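Local structure of uncharacterized protein Atu1735 (Agrobacterium tumefaciens, 2PPX) at residues L44-F49 / D62-R67. The protein is of unknown function but, with an XRE-family-like helix-turn-helix, probably binds DNA and may regulate transcription. Numbering follows the deposited sequence. Where two conformers were deposited one is given.
Sequences LTQEEF and DWEQGR. With SO4 (sulfate ion), chain C.
The amide nitrogen NE2 of Q46 donates to OE1 of E64 over 2.8 Å, a hydrogen bond joining the two helices of the helix-turn-helix. Helix 46-53 starts here and helix 57-64 ends here, so the bond links the first turn of one to the last turn of the other. The N-H points almost straight at its acceptor (169°) and in the amide plane, yet it reaches OE1 from above the carboxylate, 51° out of that plane. Each chain stretches out from CG (chi2 -178° in Q46), which carries the amide across to the carboxylate. The remaining polar atoms are also held: OE2 of E64 forms a salt bridge with R39 of helix 34-41, and OE1 of Q46 accepts from NE of R61, a second link between the two helices. The carboxylate of E64, a buried residue, thus joins three helices, and helix 57-64, probably the recognition helix, is fixed against helix 46-53.

A capping box starts helix 46-53: E48 N donates to T45 OG1 at 3.1 Å, and T45 N returns a bond to E48 OE1 at 2.9 Å. At the other end G66, with positive phi, closes helix 57-64 in a Schellman motif. Just beyond it R67 NE makes a long salt bridge of 3.5 Å to D62 OD1, which also accepts from G58 N of the second subunit. A sulfate, probably from the crystallisation liquor, bonds R61 NH1 of that subunit and, through O3, R67 NH2 at 2.8 Å.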
loop_
_atom_site.group_PDB
_atom_site.type_symbol
_atom_site.label_atom_id
_atom_site.label_comp_id
_atom_site.label_asym_id
_atom_site.label_seq_id
_atom_site.Cartn_x
_atom_site.Cartn_y
_atom_site.Cartn_z
ATOM N N LEU A 44 -7.490 17.627 16.018
ATOM C CA LEU A 44 -6.086 17.261 15.950
ATOM C C LEU A 44 -5.471 17.863 14.714
ATOM O O LEU A 44 -6.099 17.907 13.654
ATOM C CB LEU A 44 -5.907 15.736 15.923
ATOM C CG LEU A 44 -6.431 15.065 17.203
ATOM C CD1 LEU A 44 -6.339 13.554 17.059
ATOM C CD2 LEU A 44 -5.719 15.564 18.492
ATOM N N THR A 45 -4.236 18.335 14.842
ATOM C CA THR A 45 -3.491 18.737 13.659
ATOM C C THR A 45 -3.091 17.484 12.871
ATOM O O THR A 45 -3.212 16.345 13.361
ATOM C CB THR A 45 -2.198 19.503 14.035
ATOM O OG1 THR A 45 -1.299 18.593 14.666
ATOM C CG2 THR A 45 -2.474 20.706 14.966
ATOM N N GLN A 46 -2.604 17.678 11.651
ATOM C CA GLN A 46 -2.133 16.542 10.854
ATOM C C GLN A 46 -1.016 15.777 11.569
ATOM O O GLN A 46 -1.022 14.539 11.600
ATOM C CB GLN A 46 -1.681 16.985 9.463
ATOM C CG GLN A 46 -2.857 17.548 8.580
ATOM C CD GLN A 46 -2.372 17.934 7.186
ATOM O OE1 GLN A 46 -1.264 18.425 7.037
ATOM N NE2 GLN A 46 -3.192 17.695 6.163
ATOM N N GLU A 47 -0.082 16.515 12.162
ATOM C CA GLU A 47 1.044 15.968 12.926
ATOM C C GLU A 47 0.581 15.109 14.093
ATOM O O GLU A 47 1.069 14.007 14.327
ATOM C CB GLU A 47 1.900 17.124 13.485
ATOM C CG GLU A 47 2.712 17.882 12.439
ATOM C CD GLU A 47 1.907 18.854 11.553
ATOM O OE1 GLU A 47 2.564 19.382 10.625
ATOM O OE2 GLU A 47 0.674 19.097 11.756
ATOM N N GLU A 48 -0.361 15.657 14.855
ATOM C CA GLU A 48 -0.906 14.963 16.015
ATOM C C GLU A 48 -1.637 13.669 15.632
ATOM O O GLU A 48 -1.459 12.627 16.276
ATOM C CB GLU A 48 -1.847 15.879 16.804
ATOM C CG GLU A 48 -1.125 17.046 17.471
ATOM C CD GLU A 48 -2.067 18.071 18.085
ATOM O OE1 GLU A 48 -3.186 18.281 17.582
ATOM O OE2 GLU A 48 -1.676 18.680 19.094
ATOM N N PHE A 49 -2.479 13.759 14.602
ATOM C CA PHE A 49 -3.262 12.623 14.139
ATOM C C PHE A 49 -2.316 11.541 13.616
ATOM O O PHE A 49 -2.460 10.362 13.964
ATOM C CB PHE A 49 -4.288 13.063 13.053
ATOM C CG PHE A 49 -5.352 12.006 12.745
ATOM C CD1 PHE A 49 -5.088 11.001 11.811
ATOM C CD2 PHE A 49 -6.579 12.018 13.408
ATOM C CE1 PHE A 49 -6.038 10.018 11.523
ATOM C CE2 PHE A 49 -7.546 11.063 13.139
ATOM C CZ PHE A 49 -7.265 10.050 12.175
ATOM N N ASP A 62 -1.740 13.040 1.539
ATOM C CA ASP A 62 -2.255 12.594 0.236
ATOM C C ASP A 62 -3.750 12.278 0.322
ATOM O O ASP A 62 -4.502 12.650 -0.576
ATOM C CB ASP A 62 -1.545 11.355 -0.296
ATOM C CG ASP A 62 -0.169 11.639 -0.854
ATOM O OD1 ASP A 62 0.136 12.800 -1.268
ATOM O OD2 ASP A 62 0.607 10.639 -0.948
ATOM N N TRP A 63 -4.161 11.564 1.362
ATOM C CA TRP A 63 -5.561 11.193 1.509
ATOM C C TRP A 63 -6.445 12.458 1.649
ATOM O O TRP A 63 -7.494 12.579 0.982
ATOM C CB TRP A 63 -5.787 10.225 2.677
ATOM C CG TRP A 63 -5.099 8.893 2.559
ATOM C CD1 TRP A 63 -4.508 8.344 1.434
ATOM C CD2 TRP A 63 -4.893 7.953 3.619
ATOM N NE1 TRP A 63 -3.966 7.129 1.754
ATOM C CE2 TRP A 63 -4.214 6.847 3.069
ATOM C CE3 TRP A 63 -5.260 7.926 4.969
ATOM C CZ2 TRP A 63 -3.844 5.732 3.836
ATOM C CZ3 TRP A 63 -4.918 6.810 5.727
ATOM C CH2 TRP A 63 -4.196 5.737 5.154
ATOM N N GLU A 64 -5.993 13.403 2.479
ATOM C CA GLU A 64 -6.761 14.642 2.745
ATOM C C GLU A 64 -6.868 15.553 1.521
ATOM O O GLU A 64 -7.893 16.232 1.336
ATOM C CB GLU A 64 -6.188 15.384 3.959
ATOM C CG GLU A 64 -6.449 14.640 5.266
ATOM C CD GLU A 64 -6.231 15.532 6.500
ATOM O OE1 GLU A 64 -5.825 16.715 6.340
ATOM O OE2 GLU A 64 -6.447 15.033 7.624
ATOM N N GLN A 65 -5.853 15.523 0.666
ATOM C CA GLN A 65 -5.846 16.329 -0.542
ATOM C C GLN A 65 -6.422 15.631 -1.782
ATOM O O GLN A 65 -6.450 16.215 -2.859
ATOM C CB GLN A 65 -4.427 16.862 -0.824
ATOM C CG GLN A 65 -3.946 17.759 0.314
ATOM C CD GLN A 65 -2.550 18.278 0.115
ATOM O OE1 GLN A 65 -1.584 17.703 0.624
ATOM N NE2 GLN A 65 -2.423 19.375 -0.646
ATOM N N GLY A 66 -6.869 14.390 -1.637
ATOM C CA GLY A 66 -7.357 13.643 -2.792
ATOM C C GLY A 66 -6.264 13.202 -3.759
ATOM O O GLY A 66 -6.560 12.903 -4.903
ATOM N N ARG A 67 -5.008 13.122 -3.303
ATOM C CA ARG A 67 -3.918 12.683 -4.182
ATOM C C ARG A 67 -3.828 11.180 -4.264
ATOM O O ARG A 67 -3.221 10.634 -5.180
ATOM C CB ARG A 67 -2.593 13.275 -3.725
ATOM C CG ARG A 67 -2.597 14.780 -3.882
ATOM C CD ARG A 67 -1.215 15.234 -3.896
ATOM N NE ARG A 67 -0.806 15.886 -2.673
ATOM C CZ ARG A 67 -0.396 17.158 -2.636
ATOM N NH1 ARG A 67 -0.350 17.902 -3.751
ATOM N NH2 ARG A 67 -0.019 17.689 -1.479
HETATM S S SO4 C . 2.177 20.827 -1.531
HETATM O O1 SO4 C . 3.607 21.100 -1.708
HETATM O O2 SO4 C . 1.526 20.735 -2.841
HETATM O O3 SO4 C . 1.967 19.575 -0.812
HETATM O O4 SO4 C . 1.574 21.892 -0.738
#